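Putative phophotriesterase (Proteus mirabilis, PDB 3RHG) is a zinc-binding member of the phosphotriesterase family in the amidohydrolase superfamily and probably hydrolyses ester bonds. Local coordinates at residues L21-L30 and V290-K298. Sequence-based numbering, arbitrary orientation. Where two conformers were deposited one is given.
With ZN (zinc ion), chain B; BEZ (benzoic acid), chain D.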
loop_
_atom_site.group_PDB
_atom_site.type_symbol
_atom_site.label_atom_id
_atom_site.label_comp_id
_atom_site.label_asym_id
_atom_site.label_seq_id
_atom_site.Cartn_x
_atom_site.Cartn_y
_atom_site.Cartn_z
ATOM N N LEU A 21 13.734 -16.425 7.277
ATOM C CA LEU A 21 12.431 -16.165 6.631
ATOM C C LEU A 21 11.872 -17.515 6.197
ATOM O O LEU A 21 12.425 -18.167 5.302
ATOM C CB LEU A 21 12.610 -15.268 5.419
ATOM C CG LEU A 21 13.081 -13.836 5.701
ATOM C CD1 LEU A 21 13.394 -13.101 4.359
ATOM C CD2 LEU A 21 12.011 -13.110 6.502
ATOM N N PRO A 22 10.784 -17.947 6.836
ATOM C CA PRO A 22 10.271 -19.321 6.645
ATOM C C PRO A 22 9.359 -19.538 5.449
ATOM O O PRO A 22 8.975 -20.689 5.178
ATOM C CB PRO A 22 9.504 -19.591 7.957
ATOM C CG PRO A 22 8.989 -18.212 8.337
ATOM C CD PRO A 22 10.115 -17.248 7.947
ATOM N N HIS A 23 8.962 -18.474 4.758
ATOM C CA HIS A 23 8.069 -18.704 3.606
ATOM C C HIS A 23 8.286 -17.651 2.522
ATOM O O HIS A 23 7.733 -16.546 2.606
ATOM C CB HIS A 23 6.580 -18.725 4.006
ATOM C CG HIS A 23 5.653 -19.077 2.866
ATOM N ND1 HIS A 23 4.900 -20.235 2.833
ATOM C CD2 HIS A 23 5.374 -18.416 1.712
ATOM C CE1 HIS A 23 4.190 -20.271 1.714
ATOM N NE2 HIS A 23 4.460 -19.180 1.010
ATOM N N GLU A 24 9.089 -18.001 1.517
ATOM C CA GLU A 24 9.407 -17.086 0.414
ATOM C C GLU A 24 9.435 -17.900 -0.867
ATOM O O GLU A 24 9.408 -19.126 -0.812
ATOM C CB GLU A 24 10.796 -16.434 0.649
ATOM C CG GLU A 24 10.916 -15.716 1.972
ATOM C CD GLU A 24 10.014 -14.512 2.065
ATOM O OE1 GLU A 24 9.526 -13.999 1.014
ATOM O OE2 GLU A 24 9.776 -14.070 3.206
ATOM N N HIS A 25 9.490 -17.225 -2.010
ATOM C CA HIS A 25 9.787 -17.912 -3.262
ATOM C C HIS A 25 10.951 -17.239 -3.933
ATOM O O HIS A 25 10.850 -16.083 -4.307
ATOM C CB HIS A 25 8.557 -17.986 -4.179
ATOM C CG HIS A 25 7.390 -18.624 -3.495
ATOM N ND1 HIS A 25 7.188 -19.985 -3.497
ATOM C CD2 HIS A 25 6.429 -18.099 -2.694
ATOM C CE1 HIS A 25 6.122 -20.274 -2.773
ATOM N NE2 HIS A 25 5.635 -19.146 -2.279
ATOM N N LEU A 26 12.074 -17.946 -4.020
ATOM C CA LEU A 26 13.227 -17.426 -4.758
ATOM C C LEU A 26 13.054 -17.639 -6.255
ATOM O O LEU A 26 13.244 -16.704 -7.030
ATOM C CB LEU A 26 14.541 -18.063 -4.289
ATOM C CG LEU A 26 15.085 -17.461 -2.983
ATOM C CD1 LEU A 26 14.070 -17.660 -1.847
ATOM C CD2 LEU A 26 16.463 -18.044 -2.619
ATOM N N PHE A 27 12.709 -18.872 -6.634
ATOM C CA PHE A 27 12.499 -19.251 -8.032
ATOM C C PHE A 27 11.146 -19.933 -8.166
ATOM O O PHE A 27 10.879 -20.980 -7.553
ATOM C CB PHE A 27 13.633 -20.157 -8.527
ATOM C CG PHE A 27 14.993 -19.520 -8.397
ATOM C CD1 PHE A 27 15.408 -18.557 -9.320
ATOM C CD2 PHE A 27 15.849 -19.854 -7.350
ATOM C CE1 PHE A 27 16.634 -17.933 -9.204
ATOM C CE2 PHE A 27 17.086 -19.233 -7.225
ATOM C CZ PHE A 27 17.483 -18.268 -8.148
ATOM N N ASN A 28 10.271 -19.291 -8.933
ATOM C CA ASN A 28 8.962 -19.818 -9.226
ATOM C C ASN A 28 8.549 -19.277 -10.581
ATOM O O ASN A 28 9.119 -18.300 -11.069
ATOM C CB ASN A 28 7.945 -19.472 -8.118
ATOM C CG ASN A 28 7.638 -17.969 -8.028
ATOM O OD1 ASN A 28 8.526 -17.121 -8.149
ATOM N ND2 ASN A 28 6.371 -17.643 -7.819
ATOM N N ASP A 29 7.575 -19.919 -11.205
ATOM C CA ASP A 29 7.206 -19.560 -12.565
ATOM C C ASP A 29 5.713 -19.807 -12.617
ATOM O O ASP A 29 5.270 -20.941 -12.421
ATOM C CB ASP A 29 7.952 -20.469 -13.559
ATOM C CG ASP A 29 7.716 -20.077 -15.021
ATOM O OD1 ASP A 29 6.837 -19.234 -15.295
ATOM O OD2 ASP A 29 8.404 -20.627 -15.905
ATOM N N LEU A 30 4.941 -18.745 -12.828
ATOM C CA LEU A 30 3.489 -18.861 -12.943
ATOM C C LEU A 30 3.040 -18.602 -14.377
ATOM O O LEU A 30 1.912 -18.151 -14.626
ATOM C CB LEU A 30 2.805 -17.891 -11.981
ATOM C CG LEU A 30 3.289 -18.056 -10.539
ATOM C CD1 LEU A 30 2.728 -16.963 -9.659
ATOM C CD2 LEU A 30 2.945 -19.446 -9.988
ATOM N N VAL A 290 5.051 -17.231 13.271
ATOM C CA VAL A 290 6.191 -16.934 12.394
ATOM C C VAL A 290 5.777 -15.894 11.352
ATOM O O VAL A 290 4.569 -15.717 11.091
ATOM C CB VAL A 290 6.814 -18.192 11.754
ATOM C CG1 VAL A 290 7.578 -19.006 12.795
ATOM C CG2 VAL A 290 5.719 -19.034 11.068
ATOM N N LEU A 291 6.774 -15.238 10.754
ATOM C CA LEU A 291 6.578 -14.049 9.908
ATOM C C LEU A 291 7.368 -14.177 8.624
ATOM O O LEU A 291 8.505 -14.634 8.644
ATOM C CB LEU A 291 7.145 -12.817 10.618
ATOM C CG LEU A 291 6.636 -12.555 12.035
ATOM C CD1 LEU A 291 7.343 -11.346 12.643
ATOM C CD2 LEU A 291 5.121 -12.379 12.111
ATOM N N SER A 292 6.788 -13.773 7.488
ATOM C CA SER A 292 7.551 -13.787 6.248
ATOM C C SER A 292 6.872 -12.842 5.233
ATOM O O SER A 292 5.870 -12.184 5.576
ATOM C CB SER A 292 7.673 -15.233 5.710
ATOM O OG SER A 292 9.013 -15.538 5.306
ATOM N N HIS A 293 7.425 -12.758 4.015
ATOM C CA HIS A 293 6.944 -11.830 2.977
ATOM C C HIS A 293 6.164 -12.525 1.854
ATOM O O HIS A 293 5.400 -11.876 1.147
ATOM C CB HIS A 293 8.140 -11.152 2.275
ATOM C CG HIS A 293 9.107 -10.481 3.198
ATOM N ND1 HIS A 293 10.179 -11.153 3.753
ATOM C CD2 HIS A 293 9.197 -9.194 3.631
ATOM C CE1 HIS A 293 10.885 -10.310 4.497
ATOM N NE2 HIS A 293 10.315 -9.116 4.438
ATOM N N ASP A 294 6.431 -13.815 1.639
ATOM C CA ASP A 294 5.869 -14.526 0.482
ATOM C C ASP A 294 6.170 -13.837 -0.831
ATOM O O ASP A 294 5.291 -13.749 -1.691
ATOM C CB ASP A 294 4.350 -14.773 0.634
ATOM C CG ASP A 294 3.842 -15.850 -0.303
ATOM O OD1 ASP A 294 4.660 -16.720 -0.702
ATOM O OD2 ASP A 294 2.623 -15.831 -0.666
ATOM N N VAL A 295 7.397 -13.350 -1.007
ATOM C CA VAL A 295 7.798 -12.826 -2.319
ATOM C C VAL A 295 7.508 -13.908 -3.360
ATOM O O VAL A 295 7.985 -15.032 -3.230
ATOM C CB VAL A 295 9.287 -12.425 -2.360
ATOM C CG1 VAL A 295 9.735 -12.131 -3.809
ATOM C CG2 VAL A 295 9.525 -11.212 -1.461
ATOM N N PHE A 296 6.721 -13.582 -4.389
ATOM C CA PHE A 296 6.394 -14.584 -5.395
ATOM C C PHE A 296 6.109 -13.965 -6.752
ATOM O O PHE A 296 5.782 -14.686 -7.699
ATOM C CB PHE A 296 5.229 -15.485 -4.941
ATOM C CG PHE A 296 3.838 -14.886 -5.124
ATOM C CD1 PHE A 296 3.025 -15.318 -6.173
ATOM C CD2 PHE A 296 3.327 -13.940 -4.219
ATOM C CE1 PHE A 296 1.727 -14.789 -6.359
ATOM C CE2 PHE A 296 2.031 -13.400 -4.375
ATOM C CZ PHE A 296 1.225 -13.840 -5.434
ATOM N N LEU A 297 6.252 -12.639 -6.825
ATOM C CA LEU A 297 6.022 -11.840 -8.028
ATOM C C LEU A 297 7.160 -10.854 -8.164
ATOM O O LEU A 297 7.698 -10.398 -7.152
ATOM C CB LEU A 297 4.708 -11.057 -7.913
ATOM C CG LEU A 297 3.398 -11.845 -7.820
ATOM C CD1 LEU A 297 2.233 -10.963 -7.334
ATOM C CD2 LEU A 297 3.044 -12.542 -9.185
ATOM N N LYS A 298 7.529 -10.503 -9.393
ATOM C CA LYS A 298 8.638 -9.580 -9.563
ATOM C C LYS A 298 8.322 -8.218 -8.949
ATOM O O LYS A 298 9.231 -7.498 -8.537
ATOM C CB LYS A 298 9.040 -9.443 -11.047
ATOM C CG LYS A 298 9.614 -10.722 -11.657
ATOM C CD LYS A 298 10.267 -10.432 -12.995
ATOM C CE LYS A 298 10.734 -11.708 -13.661
ATOM N NZ LYS A 298 11.384 -11.432 -14.984
HETATM ZN ZN ZN B . 4.106 -18.989 -1.007
HETATM C C BEZ D . -3.727 -16.608 -2.739
HETATM O O1 BEZ D . -4.175 -17.584 -2.100
HETATM O O2 BEZ D . -4.259 -16.281 -3.826
HETATM C C1 BEZ D . -2.564 -15.824 -2.218
HETATM C C2 BEZ D . -1.861 -16.247 -1.088
HETATM C C3 BEZ D . -0.771 -15.508 -0.631
HETATM C C4 BEZ D . -0.399 -14.340 -1.283
HETATM C C5 BEZ D . -1.112 -13.916 -2.401
HETATM C C6 BEZ D . -2.192 -14.653 -2.878
#
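H23, H25 and D294 meet at one zinc ion where the first and last strands close the beta/alpha barrel, an example of a seam built around a metal. H23 and H25, the HxH pair of this superfamily, bind the zinc through NE2, at 2.1 and 2.0 Å respectively. D294 lies alongside both, its OD1 in plane at the edge of each imidazole and 2.4 Å from the zinc, its carboxylate turned 75° from the H23 ring. E166, shared with the second zinc, adds a ligand; N197 and T96 hold ND1 of H23 and H25. Between the histidines in sequence, E24 points its side chain away from the zinc. Its chain, bent at chi2 (-66°), sets the carboxylate against 292-295. S292 OG (2.7 Å) and H293 ND1 reach E24 OE2 from opposite faces, and H293 N (2.8 Å) from its syn side, tilted out of the plane. H293 NE2 is bonded to V312 N, holding the ring at both nitrogens. E24 OE1 takes V295 N at 3.0 Å, nearly along its C-O axis, and S292 OG receives H23 N. N28 ND2 reaches F296 O almost straight (173°), and the F296 ring touches the bound benzoic acid. Well supplied with donors, the buried E24 carboxylate is probably stabilised as an anion; by bonding the backbone N of H293 and V295, on either side of D294, it probably helps to position that zinc ligand.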